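PDB 4EOY: microtubule-associated protein 1 light chain 3 from Plasmodium falciparum, which binds a peptide of Atg3 as the parasite's Atg8, a ubiquitin-fold protein probably destined for Atg3-mediated conjugation to membrane lipid. Local coordinates for residues 56-59 and 60-64; 101-104 and 105-108; 74-77 and 78-82. The protein carries 3 engineered substitutions. One frame throughout, in Å; residues are numbered along the deposited sequence.

Interaction 1: 56-59 and 60-64; sequences MNML and VGEFK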
loop_
_atom_site.group_PDB
_atom_site.type_symbol
_atom_site.label_atom_id
_atom_site.label_comp_id
_atom_site.label_asym_id
_atom_site.label_seq_id
_atom_site.Cartn_x
_atom_site.Cartn_y
_atom_site.Cartn_z
ATOM N N MET A 56 -8.051 6.202 8.695
ATOM C CA MET A 56 -7.032 6.473 9.711
ATOM C C MET A 56 -7.082 5.524 10.923
ATOM O O MET A 56 -6.036 5.162 11.462
ATOM C CB MET A 56 -7.117 7.924 10.172
ATOM C CG MET A 56 -8.384 8.275 10.934
ATOM S SD MET A 56 -8.310 9.944 11.587
ATOM C CE MET A 56 -9.742 9.950 12.672
ATOM N N ASN A 57 -8.288 5.138 11.353
ATOM C CA ASN A 57 -8.482 4.245 12.507
ATOM C C ASN A 57 -8.422 2.744 12.204
ATOM O O ASN A 57 -8.536 1.919 13.112
ATOM C CB ASN A 57 -9.766 4.589 13.268
ATOM C CG ASN A 57 -9.573 5.706 14.283
ATOM O OD1 ASN A 57 -8.472 5.936 14.788
ATOM N ND2 ASN A 57 -10.649 6.385 14.609
ATOM N N MET A 58 -8.203 2.387 10.941
ATOM C CA MET A 58 -7.988 0.984 10.581
ATOM C C MET A 58 -6.709 0.444 11.227
ATOM O O MET A 58 -5.649 1.068 11.142
ATOM C CB MET A 58 -7.881 0.802 9.064
ATOM C CG MET A 58 -7.491 -0.602 8.628
ATOM S SD MET A 58 -7.757 -0.929 6.861
ATOM C CE MET A 58 -9.551 -1.150 6.868
ATOM N N LEU A 59 -6.805 -0.736 11.822
ATOM C CA LEU A 59 -5.643 -1.370 12.430
ATOM C C LEU A 59 -4.683 -1.885 11.367
ATOM O O LEU A 59 -5.096 -2.326 10.296
ATOM C CB LEU A 59 -6.068 -2.525 13.339
ATOM C CG LEU A 59 -6.821 -2.100 14.589
ATOM C CD1 LEU A 59 -7.485 -3.304 15.238
ATOM C CD2 LEU A 59 -5.871 -1.393 15.547
ATOM N N VAL A 60 -3.393 -1.832 11.674
ATOM C CA VAL A 60 -2.372 -2.296 10.742
ATOM C C VAL A 60 -2.638 -3.763 10.410
ATOM O O VAL A 60 -2.645 -4.141 9.245
ATOM C CB VAL A 60 -0.944 -2.085 11.296
ATOM C CG1 VAL A 60 0.104 -2.736 10.415
ATOM C CG2 VAL A 60 -0.641 -0.606 11.425
ATOM N N GLY A 61 -2.887 -4.573 11.436
ATOM C CA GLY A 61 -3.211 -5.985 11.239
ATOM C C GLY A 61 -4.371 -6.219 10.281
ATOM O O GLY A 61 -4.369 -7.178 9.518
ATOM N N GLU A 62 -5.362 -5.341 10.324
ATOM C CA GLU A 62 -6.510 -5.445 9.431
ATOM C C GLU A 62 -6.102 -5.090 8.006
ATOM O O GLU A 62 -6.455 -5.793 7.062
ATOM C CB GLU A 62 -7.648 -4.536 9.909
ATOM C CG GLU A 62 -8.221 -4.917 11.265
ATOM C CD GLU A 62 -9.155 -3.862 11.854
ATOM O OE1 GLU A 62 -9.023 -2.665 11.510
ATOM O OE2 GLU A 62 -10.017 -4.231 12.687
ATOM N N PHE A 63 -5.352 -4.002 7.851
ATOM C CA PHE A 63 -4.908 -3.578 6.521
ATOM C C PHE A 63 -3.966 -4.600 5.874
ATOM O O PHE A 63 -4.041 -4.843 4.641
ATOM C CB PHE A 63 -4.230 -2.224 6.569
ATOM C CG PHE A 63 -3.759 -1.750 5.228
ATOM C CD1 PHE A 63 -4.673 -1.511 4.212
ATOM C CD2 PHE A 63 -2.401 -1.588 4.963
ATOM C CE1 PHE A 63 -4.251 -1.079 2.969
ATOM C CE2 PHE A 63 -1.976 -1.164 3.722
ATOM C CZ PHE A 63 -2.896 -0.900 2.728
ATOM N N LYS A 64 -3.101 -5.185 6.708
ATOM C CA LYS A 64 -2.246 -6.303 6.302
ATOM C C LYS A 64 -3.054 -7.499 5.777
ATOM O O LYS A 64 -2.668 -8.116 4.793
ATOM C CB LYS A 64 -1.340 -6.762 7.461
ATOM C CG LYS A 64 -0.184 -5.810 7.764
ATOM C CD LYS A 64 0.977 -6.476 8.508
ATOM C CE LYS A 64 0.652 -6.776 9.960
ATOM N NZ LYS A 64 1.882 -7.122 10.733
#
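Leu59 and Glu62 carry the polar part of this helix start. Leu59 occupies the N-cap of helix 60-72, and its amide N donates to Glu62 OE1 at 3.0 Å, with an N-H...O angle of 157°; the donor reaches the oxygen from above the carboxylate plane. This is one half of a capping box, the other half being ruled out by the apolar leucine side chain. In return, Leu59 O accepts Phe63 N at 3.0 Å in a straight first-turn bond, and Glu62 N at the same distance in a weak, bent one.

Apolar contact is made by Met58, whose SD lies 3.8 Å from Phe63 CB, a hydrophobic staple joining the residue before the cap to the fourth residue of the helix. With CG anti to the backbone N (chi1 173°) and chi2 also extended, the chain carries the sulfur to the Phe63 ring, obliquely and 5.3 Å from its centroid, in a Met-aromatic contact.

Aromatic packing from the bound peptide reaches both Met58 and Glu62. The carboxylate would probably interact favourably with the helix N terminus, and its bond to Leu59 N holds Glu62 beside Met58, where both meet the peptide.

Interaction 2: 101-104 and 105-108; sequences LLMQ and DLYE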
loop_
_atom_site.group_PDB
_atom_site.type_symbol
_atom_site.label_atom_id
_atom_site.label_comp_id
_atom_site.label_asym_id
_atom_site.label_seq_id
_atom_site.Cartn_x
_atom_site.Cartn_y
_atom_site.Cartn_z
ATOM N N LEU A 101 -1.073 -1.428 15.973
ATOM C CA LEU A 101 -1.078 0.028 15.824
ATOM C C LEU A 101 -2.188 0.440 14.862
ATOM O O LEU A 101 -2.753 -0.405 14.158
ATOM C CB LEU A 101 0.267 0.522 15.277
ATOM C CG LEU A 101 1.500 0.440 16.192
ATOM C CD1 LEU A 101 2.761 0.921 15.472
ATOM C CD2 LEU A 101 1.290 1.227 17.476
ATOM N N LEU A 102 -2.496 1.738 14.856
ATOM C CA LEU A 102 -3.393 2.342 13.869
ATOM C C LEU A 102 -2.616 2.687 12.611
ATOM O O LEU A 102 -1.417 2.945 12.660
ATOM C CB LEU A 102 -4.022 3.630 14.415
ATOM C CG LEU A 102 -4.906 3.575 15.652
ATOM C CD1 LEU A 102 -5.363 4.989 15.965
ATOM C CD2 LEU A 102 -6.104 2.654 15.484
ATOM N N MET A 103 -3.303 2.716 11.475
ATOM C CA MET A 103 -2.670 3.109 10.214
ATOM C C MET A 103 -2.262 4.574 10.219
ATOM O O MET A 103 -1.381 4.979 9.463
ATOM C CB MET A 103 -3.594 2.833 9.008
ATOM C CG MET A 103 -3.612 1.377 8.528
ATOM S SD MET A 103 -2.004 0.778 7.942
ATOM C CE MET A 103 -1.586 1.918 6.635
ATOM N N GLN A 104 -2.890 5.384 11.069
ATOM C CA GLN A 104 -2.450 6.758 11.232
ATOM C C GLN A 104 -1.043 6.805 11.828
ATOM O O GLN A 104 -0.248 7.664 11.456
ATOM C CB GLN A 104 -3.413 7.537 12.123
ATOM C CG GLN A 104 -3.051 9.010 12.305
ATOM C CD GLN A 104 -3.177 9.816 11.022
ATOM O OE1 GLN A 104 -3.933 9.446 10.105
ATOM N NE2 GLN A 104 -2.454 10.936 10.950
ATOM N N ASP A 105 -0.753 5.900 12.764
ATOM C CA ASP A 105 0.522 5.891 13.454
ATOM C C ASP A 105 1.644 5.640 12.451
ATOM O O ASP A 105 2.612 6.402 12.382
ATOM C CB ASP A 105 0.509 4.857 14.572
ATOM C CG ASP A 105 -0.341 5.292 15.737
ATOM O OD1 ASP A 105 -0.242 6.498 16.124
ATOM O OD2 ASP A 105 -1.096 4.441 16.272
ATOM N N LEU A 106 1.468 4.613 11.630
ATOM C CA LEU A 106 2.390 4.342 10.544
ATOM C C LEU A 106 2.593 5.586 9.706
ATOM O O LEU A 106 3.730 5.914 9.346
ATOM C CB LEU A 106 1.885 3.190 9.664
ATOM C CG LEU A 106 2.492 1.828 9.965
ATOM C CD1 LEU A 106 2.216 1.431 11.396
ATOM C CD2 LEU A 106 2.001 0.763 8.981
ATOM N N TYR A 107 1.492 6.272 9.387
ATOM C CA TYR A 107 1.562 7.467 8.563
ATOM C C TYR A 107 2.383 8.537 9.262
ATOM O O TYR A 107 3.301 9.077 8.679
ATOM C CB TYR A 107 0.171 8.004 8.251
ATOM C CG TYR A 107 0.165 9.136 7.264
ATOM C CD1 TYR A 107 0.369 8.899 5.926
ATOM C CD2 TYR A 107 -0.060 10.438 7.665
ATOM C CE1 TYR A 107 0.374 9.924 5.005
ATOM C CE2 TYR A 107 -0.069 11.483 6.749
ATOM C CZ TYR A 107 0.149 11.212 5.413
ATOM O OH TYR A 107 0.149 12.223 4.466
ATOM N N GLU A 108 2.047 8.855 10.508
ATOM C CA GLU A 108 2.791 9.877 11.252
ATOM C C GLU A 108 4.284 9.501 11.417
ATOM O O GLU A 108 5.140 10.347 11.288
ATOM C CB GLU A 108 2.109 10.180 12.595
ATOM C CG GLU A 108 0.755 10.876 12.430
ATOM C CD GLU A 108 -0.029 11.067 13.732
ATOM O OE1 GLU A 108 0.511 10.843 14.841
ATOM O OE2 GLU A 108 -1.212 11.456 13.642
#
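Leu102 O, at the N-cap of helix 103-110, receives two amides, both weakly: Asp105 N at 3.0 Å in a bent bond and Leu106 N at 3.5 Å in a straighter one. The return bond goes to the Asp105 side chain, whose OD2 accepts Leu102 N at 3.4 Å. It too is weak, a faint version of one half of a capping box, from N3 side chain to N-cap amide; the leucine side chain cannot supply the other. The same oxygen also lies against Leu102 CB. Asp105 CG stands beside its own backbone N (chi1 -73°), which turns the carboxylate back toward the start of the helix.

Gln104 and Glu108, one turn apart, join twice. Their backbones share a straight bond of 2.8 Å from Glu108 N to Gln104 O, and their side chains meet where Gln104 NE2 donates to Glu108 OE2 at 3.0 Å. The acceptor is reached on the anti side of the carboxylate, while the oxygen lies nearly in the plane of the amide; the two flat groups are turned 74° against each other. A bend at chi2 of Gln104 (67°) swings its amide over to the glutamate.

Apolar contacts complete the turn. Leu101 CD1 meets Leu106 CD1 at 4.1 Å, a hydrophobic staple across the cap, and Met103 SD touches Leu106 CD2 at the same distance.

Met103 and Leu106 face inward, against Val60 of helix 60-72 and Leu117 of strand 117-122. Tyr107 packs on Ile32 and Pro33 of strand 31-38, and its hydroxyl bonds to Gly115 O, seating the helix against the central sheet.

Interaction 3: 74-77 and 78-82; sequences SAYG and SNMKL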
loop_
_atom_site.group_PDB
_atom_site.type_symbol
_atom_site.label_atom_id
_atom_site.label_comp_id
_atom_site.label_asym_id
_atom_site.label_seq_id
_atom_site.Cartn_x
_atom_site.Cartn_y
_atom_site.Cartn_z
ATOM N N SER A 74 -6.455 -11.860 -8.704
ATOM C CA SER A 74 -6.460 -11.238 -10.027
ATOM C C SER A 74 -7.830 -11.390 -10.655
ATOM O O SER A 74 -8.601 -12.273 -10.278
ATOM C CB SER A 74 -5.374 -11.836 -10.934
ATOM O OG SER A 74 -5.591 -13.205 -11.224
ATOM N N ALA A 75 -8.121 -10.516 -11.613
ATOM C CA ALA A 75 -9.403 -10.511 -12.309
ATOM C C ALA A 75 -9.626 -11.789 -13.126
ATOM O O ALA A 75 -8.748 -12.239 -13.863
ATOM C CB ALA A 75 -9.510 -9.274 -13.197
ATOM N N TYR A 76 -10.801 -12.385 -12.966
ATOM C CA TYR A 76 -11.195 -13.543 -13.767
ATOM C C TYR A 76 -12.558 -13.262 -14.398
ATOM O O TYR A 76 -13.510 -14.040 -14.266
ATOM C CB TYR A 76 -11.229 -14.804 -12.913
ATOM C CG TYR A 76 -11.300 -16.058 -13.736
ATOM C CD1 TYR A 76 -10.194 -16.492 -14.452
ATOM C CD2 TYR A 76 -12.467 -16.809 -13.807
ATOM C CE1 TYR A 76 -10.246 -17.639 -15.223
ATOM C CE2 TYR A 76 -12.524 -17.961 -14.568
ATOM C CZ TYR A 76 -11.416 -18.370 -15.274
ATOM O OH TYR A 76 -11.473 -19.517 -16.033
ATOM N N GLY A 77 -12.625 -12.119 -15.077
ATOM C CA GLY A 77 -13.853 -11.650 -15.697
ATOM C C GLY A 77 -14.650 -10.714 -14.807
ATOM O O GLY A 77 -14.086 -9.966 -14.007
ATOM N N SER A 78 -15.970 -10.774 -14.963
ATOM C CA SER A 78 -16.903 -9.880 -14.302
ATOM C C SER A 78 -17.581 -10.643 -13.179
ATOM O O SER A 78 -17.952 -11.806 -13.366
ATOM C CB SER A 78 -17.938 -9.398 -15.328
ATOM O OG SER A 78 -18.777 -8.392 -14.792
ATOM N N ASN A 79 -17.716 -9.999 -12.013
ATOM C CA ASN A 79 -18.207 -10.641 -10.765
ATOM C C ASN A 79 -17.284 -11.670 -10.108
ATOM O O ASN A 79 -17.699 -12.320 -9.156
ATOM C CB ASN A 79 -19.574 -11.324 -10.965
ATOM C CG ASN A 79 -20.714 -10.342 -11.098
ATOM O OD1 ASN A 79 -20.988 -9.553 -10.175
ATOM N ND2 ASN A 79 -21.411 -10.405 -12.241
ATOM N N MET A 80 -16.046 -11.809 -10.578
ATOM C CA MET A 80 -15.200 -12.936 -10.196
ATOM C C MET A 80 -13.755 -12.480 -10.033
ATOM O O MET A 80 -13.277 -11.595 -10.752
ATOM C CB MET A 80 -15.267 -14.030 -11.266
ATOM C CG MET A 80 -14.838 -15.408 -10.806
ATOM S SD MET A 80 -16.205 -16.251 -9.987
ATOM C CE MET A 80 -17.167 -16.783 -11.401
ATOM N N LYS A 81 -13.073 -13.098 -9.081
ATOM C CA LYS A 81 -11.663 -12.878 -8.861
ATOM C C LYS A 81 -11.014 -14.199 -8.515
ATOM O O LYS A 81 -11.585 -14.966 -7.760
ATOM C CB LYS A 81 -11.448 -11.887 -7.723
ATOM C CG LYS A 81 -11.417 -10.445 -8.199
ATOM C CD LYS A 81 -11.090 -9.485 -7.066
ATOM C CE LYS A 81 -10.359 -8.249 -7.572
ATOM N NZ LYS A 81 -11.075 -7.608 -8.707
ATOM N N LEU A 82 -9.837 -14.451 -9.082
ATOM C CA LEU A 82 -9.071 -15.671 -8.816
ATOM C C LEU A 82 -8.094 -15.376 -7.691
ATOM O O LEU A 82 -7.313 -14.446 -7.801
ATOM C CB LEU A 82 -8.314 -16.104 -10.076
ATOM C CG LEU A 82 -7.432 -17.359 -9.995
ATOM C CD1 LEU A 82 -8.203 -18.537 -9.421
ATOM C CD2 LEU A 82 -6.862 -17.709 -11.367
#
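The Tyr76 ring is approached at its edge, near its plane, by Met80 CG, which lies 4.1 Å from Tyr76 CD2; within this hairpin tip, segments 74-77 and 78-82 put nothing on either face of the ring. The two side chains stand next to each other and point the same way beside the turn of a beta hairpin formed by strands 73-75 and 81-83. Both have CG opposite the backbone N (chi1 -166° in Tyr76 and -160° in Met80), and with CB bonds that each head toward the opposing segment, these similar first torsions let the two run alongside one another. The sulfur end of Met80 then bends away.

At the root of the tyrosine side chain, Tyr76 CB lies 4.3 Å from Leu82 CB. Leu82 and Ser74 form the antiparallel hydrogen-bonded pair and put their side chains on one face of the small sheet, where Ser74 OG comes to 4.1 Å from Leu82 CB. The pair is closed by two good bonds, Ser74 N to Leu82 O at 2.9 Å, in the carbonyl plane, and Leu82 N to Ser74 O at 2.8 Å. Next comes the non-hydrogen-bonded pair Ala75 and Lys81, whose side chains diverge, and beyond it the ladder frays: Tyr76 N reaches Met80 O only weakly, at 3.4 Å, though the bond is straight.

The connection turns with the help of two residues at positive phi, Gly77 and Asn79. Gly77 adopts backbone angles at which a beta carbon would press on the preceding carbonyl oxygen, so its lack of a side chain fits the turn.

All of these residues are exposed, and the hairpin projects from the body of the ubiquitin-like fold. Besides accepting the Leu82 amide, Ser74 O is approached by Lys81 CA at 3.4 Å in a CA-H...O contact.

Following the chain, interaction 1 comes first, turning the loop after strand 51-55 into helix 60-72. That helix leads directly into strand 73-75, where interaction 3 closes a hairpin loop, and interaction 2 starts helix 103-110 much later. The three lie in series, without nesting or crossing. In space, however, interactions 1 and 2 are neighbours with centres 8 Å apart: Met58 O and Met103 N, 2.9 Å apart, and Val60 N and Leu101 O, also at 2.9 Å, are probable hydrogen bonds that lay the two helix starts side by side. Interaction 3 stands apart, about 14 Å from interaction 1 and about 20 Å from interaction 2 between nearest atoms.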